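Local coordinates for mucus binding protein (Lactobacillus reuteri, PDB 3I57), which probably binds mucus as a cell-surface protein linked to peptidoglycan, and in this calcium-binding type 2 repeat also binds immunoglobulins, at residues 1-13 with 18-32. Residues are numbered along the deposited sequence; the frame is centred on the assembly and turned at random.
Sequences MQKVHVQYIDGET and RQDDLDGYTDETIPY. With CA (calcium ion), chain C.
Val6 and Tyr32 fit together on one face of the antiparallel hairpin of strands 2-10 and 15-24, whose hydrogen-bonded pairs run from Gln2–Gly24 to Tyr8–Arg18 with seven backbone hydrogen bonds. The chain beyond Gly24 doubles back over this face, so that the ring of Tyr32 lies on the valine bump, CG2 of Val6 standing 4.1 Å from the ring centroid in a CH-pi contact. With CG1 anti to its backbone N (chi1 169°), Val4 presses that methyl on Leu22 CD1 and sends CG2 tip to tip against Ile30 CD1, 3.7 Å away. Polar groups flank this apolar patch at both ends. At one, Tyr8 meets Tyr32 OH to OH at 2.6 Å, while the Arg18 guanidinium lies over the Tyr8 ring as a cation-pi partner. Arg18 also grips Asp20 side-on through NE and NH2, and Asp20 OD2 accepts from Tyr32 OH as well. At the open end, Gln2, bent at chi2 (-55°), gives OE1 to the calcium ion at 2.5 Å and NE2 to Thr26 OG1 and Asp63. Asp60, Asp62, Asn65 and two waters, bonded to Lys3 N and Lys3 O, also bind the ion, tying the N-terminal strand of this beta-grasp domain to the 60-65 loop. Nearby, Met1 SD rests obliquely by the Tyr25 ring.

The other face is polar. Lys3 lies alongside Asp23 in a salt bridge, NZ to OD1 2.8 Å. His5 points ND1 straight at Asp21 OD1 (2.8 Å, 178°), which Gln19 NE2 shares; its NE2 bonds Asp66. Two carboxylates, one at each ring nitrogen, would favour a protonated, positively charged His5.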
loop_
_atom_site.group_PDB
_atom_site.type_symbol
_atom_site.label_atom_id
_atom_site.label_comp_id
_atom_site.label_asym_id
_atom_site.label_seq_id
_atom_site.Cartn_x
_atom_site.Cartn_y
_atom_site.Cartn_z
ATOM N N MET A 1 7.588 26.464 41.993
ATOM C CA MET A 1 6.540 25.990 41.056
ATOM C C MET A 1 6.935 24.565 40.618
ATOM O O MET A 1 8.118 24.214 40.645
ATOM C CB MET A 1 6.479 26.938 39.854
ATOM C CG MET A 1 5.087 27.116 39.276
ATOM S SD MET A 1 3.949 27.873 40.479
ATOM C CE MET A 1 4.466 29.548 40.496
ATOM N N GLN A 2 5.960 23.745 40.229
ATOM C CA GLN A 2 6.236 22.391 39.732
ATOM C C GLN A 2 5.976 22.378 38.223
ATOM O O GLN A 2 5.216 23.205 37.722
ATOM C CB GLN A 2 5.307 21.396 40.406
ATOM C CG GLN A 2 5.429 21.382 41.936
ATOM C CD GLN A 2 6.857 21.131 42.374
ATOM O OE1 GLN A 2 7.644 20.521 41.631
ATOM N NE2 GLN A 2 7.211 21.597 43.582
ATOM N N LYS A 3 6.577 21.428 37.520
ATOM C CA LYS A 3 6.418 21.371 36.063
ATOM C C LYS A 3 5.969 20.006 35.642
ATOM O O LYS A 3 6.392 18.996 36.202
ATOM C CB LYS A 3 7.737 21.689 35.340
ATOM C CG LYS A 3 8.229 23.109 35.498
ATOM C CD LYS A 3 9.598 23.273 34.793
ATOM C CE LYS A 3 9.754 24.684 34.221
ATOM N NZ LYS A 3 8.644 25.063 33.272
ATOM N N VAL A 4 5.123 19.987 34.623
ATOM C CA VAL A 4 4.568 18.767 34.102
ATOM C C VAL A 4 4.772 18.813 32.582
ATOM O O VAL A 4 4.683 19.890 31.977
ATOM C CB VAL A 4 3.046 18.680 34.396
ATOM C CG1 VAL A 4 2.439 17.530 33.604
ATOM C CG2 VAL A 4 2.810 18.470 35.854
ATOM N N HIS A 5 5.040 17.667 31.976
ATOM C CA HIS A 5 5.240 17.625 30.526
ATOM C C HIS A 5 4.394 16.508 29.977
ATOM O O HIS A 5 4.542 15.375 30.384
ATOM C CB HIS A 5 6.726 17.333 30.218
ATOM C CG HIS A 5 7.669 18.194 30.991
ATOM N ND1 HIS A 5 7.897 19.518 30.666
ATOM C CD2 HIS A 5 8.413 17.938 32.088
ATOM C CE1 HIS A 5 8.757 20.035 31.527
ATOM N NE2 HIS A 5 9.089 19.097 32.400
ATOM N N VAL A 6 3.526 16.811 29.026
ATOM C CA VAL A 6 2.693 15.757 28.461
ATOM C C VAL A 6 3.166 15.498 27.050
ATOM O O VAL A 6 3.187 16.401 26.226
ATOM C CB VAL A 6 1.219 16.169 28.428
ATOM C CG1 VAL A 6 0.383 15.031 27.859
ATOM C CG2 VAL A 6 0.754 16.556 29.824
ATOM N N GLN A 7 3.557 14.258 26.775
ATOM C CA GLN A 7 4.277 13.976 25.531
ATOM C C GLN A 7 3.403 13.127 24.632
ATOM O O GLN A 7 3.004 12.040 25.011
ATOM C CB GLN A 7 5.608 13.260 25.837
ATOM C CG GLN A 7 6.535 14.163 26.690
ATOM C CD GLN A 7 7.672 13.402 27.343
ATOM O OE1 GLN A 7 8.854 13.815 27.304
ATOM N NE2 GLN A 7 7.338 12.298 27.946
ATOM N N TYR A 8 3.128 13.635 23.445
ATOM C CA TYR A 8 2.323 12.918 22.449
ATOM C C TYR A 8 3.253 12.113 21.526
ATOM O O TYR A 8 4.145 12.680 20.888
ATOM C CB TYR A 8 1.446 13.911 21.674
ATOM C CG TYR A 8 0.371 14.483 22.541
ATOM C CD1 TYR A 8 0.653 15.552 23.385
ATOM C CD2 TYR A 8 -0.893 13.908 22.605
ATOM C CE1 TYR A 8 -0.291 16.065 24.229
ATOM C CE2 TYR A 8 -1.874 14.422 23.457
ATOM C CZ TYR A 8 -1.550 15.504 24.276
ATOM O OH TYR A 8 -2.483 16.048 25.122
ATOM N N ILE A 9 3.059 10.797 21.485
ATOM C CA ILE A 9 4.047 9.890 20.885
ATOM C C ILE A 9 3.459 9.017 19.779
ATOM O O ILE A 9 2.375 8.477 19.958
ATOM C CB ILE A 9 4.593 8.909 21.945
ATOM C CG1 ILE A 9 5.244 9.658 23.122
ATOM C CG2 ILE A 9 5.626 7.951 21.321
ATOM C CD1 ILE A 9 6.181 10.683 22.663
ATOM N N ASP A 10 4.187 8.855 18.666
ATOM C CA ASP A 10 3.846 7.807 17.671
ATOM C C ASP A 10 4.570 6.547 18.113
ATOM O O ASP A 10 5.811 6.451 18.033
ATOM C CB ASP A 10 4.281 8.192 16.257
ATOM C CG ASP A 10 4.024 7.086 15.225
ATOM O OD1 ASP A 10 3.882 5.917 15.601
ATOM O OD2 ASP A 10 3.960 7.406 14.028
ATOM N N GLY A 11 3.797 5.607 18.645
ATOM C CA GLY A 11 4.365 4.386 19.201
ATOM C C GLY A 11 4.746 3.357 18.159
ATOM O O GLY A 11 5.311 2.309 18.502
ATOM N N GLU A 12 4.468 3.641 16.887
ATOM C CA GLU A 12 4.914 2.730 15.840
ATOM C C GLU A 12 6.293 3.100 15.380
ATOM O O GLU A 12 7.060 2.228 14.993
ATOM C CB GLU A 12 3.972 2.728 14.623
ATOM C CG GLU A 12 2.583 2.231 14.955
ATOM C CD GLU A 12 1.779 1.826 13.727
ATOM O OE1 GLU A 12 2.330 1.735 12.599
ATOM O OE2 GLU A 12 0.582 1.596 13.911
ATOM N N THR A 13 6.595 4.401 15.389
ATOM C CA THR A 13 7.867 4.898 14.894
ATOM C C THR A 13 8.753 5.385 16.038
ATOM O O THR A 13 9.880 5.823 15.792
ATOM C CB THR A 13 7.678 6.049 13.874
ATOM O OG1 THR A 13 6.933 7.126 14.472
ATOM C CG2 THR A 13 6.935 5.548 12.654
ATOM N N ARG A 18 4.715 15.964 19.785
ATOM C CA ARG A 18 4.517 17.276 20.424
ATOM C C ARG A 18 4.676 17.099 21.923
ATOM O O ARG A 18 4.431 16.019 22.459
ATOM C CB ARG A 18 3.104 17.789 20.142
ATOM C CG ARG A 18 2.830 19.271 20.441
ATOM C CD ARG A 18 1.348 19.597 20.130
ATOM N NE ARG A 18 0.431 19.365 21.263
ATOM C CZ ARG A 18 -0.902 19.318 21.144
ATOM N NH1 ARG A 18 -1.471 19.420 19.940
ATOM N NH2 ARG A 18 -1.669 19.151 22.223
ATOM N N GLN A 19 5.119 18.153 22.594
ATOM C CA GLN A 19 5.122 18.154 24.066
ATOM C C GLN A 19 4.464 19.407 24.582
ATOM O O GLN A 19 4.770 20.516 24.101
ATOM C CB GLN A 19 6.551 18.115 24.607
ATOM C CG GLN A 19 6.617 18.165 26.156
ATOM C CD GLN A 19 8.024 17.923 26.645
ATOM O OE1 GLN A 19 8.625 16.894 26.321
ATOM N NE2 GLN A 19 8.558 18.860 27.443
ATOM N N ASP A 20 3.572 19.236 25.555
ATOM C CA ASP A 20 2.884 20.365 26.172
ATOM C C ASP A 20 3.431 20.475 27.576
ATOM O O ASP A 20 3.393 19.485 28.322
ATOM C CB ASP A 20 1.365 20.098 26.281
ATOM C CG ASP A 20 0.655 20.038 24.919
ATOM O OD1 ASP A 20 1.296 20.322 23.899
ATOM O OD2 ASP A 20 -0.559 19.733 24.889
ATOM N N ASP A 21 3.900 21.674 27.931
ATOM C CA ASP A 21 4.394 21.985 29.271
ATOM C C ASP A 21 3.329 22.703 30.090
ATOM O O ASP A 21 2.573 23.531 29.551
ATOM C CB ASP A 21 5.628 22.880 29.182
ATOM C CG ASP A 21 6.857 22.138 28.749
ATOM O OD1 ASP A 21 6.790 20.908 28.553
ATOM O OD2 ASP A 21 7.914 22.799 28.624
ATOM N N LEU A 22 3.258 22.380 31.388
ATOM C CA LEU A 22 2.368 23.072 32.331
ATOM C C LEU A 22 3.172 23.334 33.594
ATOM O O LEU A 22 4.032 22.546 33.933
ATOM C CB LEU A 22 1.162 22.184 32.700
ATOM C CG LEU A 22 0.696 21.213 31.615
ATOM C CD1 LEU A 22 -0.095 20.052 32.205
ATOM C CD2 LEU A 22 -0.153 21.966 30.628
ATOM N N ASP A 23 2.906 24.444 34.277
ATOM C CA ASP A 23 3.473 24.698 35.593
ATOM C C ASP A 23 2.329 24.887 36.564
ATOM O O ASP A 23 1.266 25.378 36.180
ATOM C CB ASP A 23 4.344 25.964 35.576
ATOM C CG ASP A 23 5.508 25.846 34.593
ATOM O OD1 ASP A 23 6.658 26.081 34.984
ATOM O OD2 ASP A 23 5.240 25.525 33.416
ATOM N N GLY A 24 2.560 24.520 37.833
ATOM C CA GLY A 24 1.540 24.728 38.847
ATOM C C GLY A 24 2.115 24.631 40.249
ATOM O O GLY A 24 3.327 24.443 40.442
ATOM N N TYR A 25 1.220 24.766 41.221
ATOM C CA TYR A 25 1.554 24.707 42.608
ATOM C C TYR A 25 1.458 23.287 43.127
ATOM O O TYR A 25 0.629 22.476 42.675
ATOM C CB TYR A 25 0.579 25.571 43.404
ATOM C CG TYR A 25 0.584 27.000 42.982
ATOM C CD1 TYR A 25 1.676 27.831 43.300
ATOM C CD2 TYR A 25 -0.507 27.552 42.301
ATOM C CE1 TYR A 25 1.690 29.158 42.928
ATOM C CE2 TYR A 25 -0.509 28.887 41.924
ATOM C CZ TYR A 25 0.602 29.681 42.241
ATOM O OH TYR A 25 0.604 31.009 41.893
ATOM N N THR A 26 2.306 22.991 44.092
ATOM C CA THR A 26 2.262 21.699 44.741
ATOM C C THR A 26 0.868 21.462 45.283
ATOM O O THR A 26 0.291 22.340 45.935
ATOM C CB THR A 26 3.298 21.666 45.895
ATOM O OG1 THR A 26 4.609 21.769 45.324
ATOM C CG2 THR A 26 3.199 20.379 46.688
ATOM N N ASP A 27 0.345 20.263 45.007
ATOM C CA ASP A 27 -0.980 19.816 45.411
ATOM C C ASP A 27 -2.142 20.405 44.600
ATOM O O ASP A 27 -3.291 20.029 44.801
ATOM C CB ASP A 27 -1.205 19.904 46.930
ATOM C CG ASP A 27 -0.325 18.949 47.672
ATOM O OD1 ASP A 27 -0.144 17.826 47.167
ATOM O OD2 ASP A 27 0.221 19.328 48.722
ATOM N N GLU A 28 -1.839 21.309 43.673
ATOM C CA GLU A 28 -2.866 21.779 42.757
ATOM C C GLU A 28 -3.218 20.638 41.808
ATOM O O GLU A 28 -2.332 19.928 41.346
ATOM C CB GLU A 28 -2.341 22.992 41.978
ATOM C CG GLU A 28 -3.258 23.508 40.856
ATOM C CD GLU A 28 -2.542 24.483 39.919
ATOM O OE1 GLU A 28 -1.518 25.097 40.319
ATOM O OE2 GLU A 28 -3.025 24.655 38.778
ATOM N N THR A 29 -4.510 20.459 41.518
ATOM C CA THR A 29 -4.895 19.503 40.468
ATOM C C THR A 29 -4.411 20.003 39.089
ATOM O O THR A 29 -4.639 21.166 38.735
ATOM C CB THR A 29 -6.408 19.239 40.470
ATOM O OG1 THR A 29 -6.764 18.597 41.695
ATOM C CG2 THR A 29 -6.835 18.320 39.244
ATOM N N ILE A 30 -3.729 19.148 38.318
ATOM C CA ILE A 30 -3.100 19.657 37.063
ATOM C C ILE A 30 -4.233 20.045 36.105
ATOM O O ILE A 30 -5.027 19.201 35.771
ATOM C CB ILE A 30 -2.154 18.616 36.393
ATOM C CG1 ILE A 30 -0.950 18.272 37.289
ATOM C CG2 ILE A 30 -1.687 19.145 35.008
ATOM C CD1 ILE A 30 -0.314 16.902 36.982
ATOM N N PRO A 31 -4.339 21.330 35.712
ATOM C CA PRO A 31 -5.500 21.762 34.941
ATOM C C PRO A 31 -5.302 21.461 33.478
ATOM O O PRO A 31 -5.057 22.369 32.672
ATOM C CB PRO A 31 -5.566 23.277 35.198
ATOM C CG PRO A 31 -4.153 23.659 35.501
ATOM C CD PRO A 31 -3.504 22.466 36.148
ATOM N N TYR A 32 -5.368 20.174 33.144
ATOM C CA TYR A 32 -5.098 19.718 31.789
ATOM C C TYR A 32 -5.955 18.502 31.497
ATOM O O TYR A 32 -6.213 17.656 32.384
ATOM C CB TYR A 32 -3.617 19.312 31.673
ATOM C CG TYR A 32 -3.116 18.984 30.286
ATOM C CD1 TYR A 32 -2.615 19.983 29.454
ATOM C CD2 TYR A 32 -3.091 17.670 29.833
ATOM C CE1 TYR A 32 -2.136 19.702 28.185
ATOM C CE2 TYR A 32 -2.621 17.370 28.582
ATOM C CZ TYR A 32 -2.126 18.380 27.763
ATOM O OH TYR A 32 -1.672 18.037 26.522
HETATM CA CA CA C . 8.228 18.388 40.556
HETATM O O HOH W 1 8.990 23.422 30.848
HETATM O O HOH W 2 9.054 20.113 38.946
HETATM O O HOH W 3 6.513 18.275 38.918
#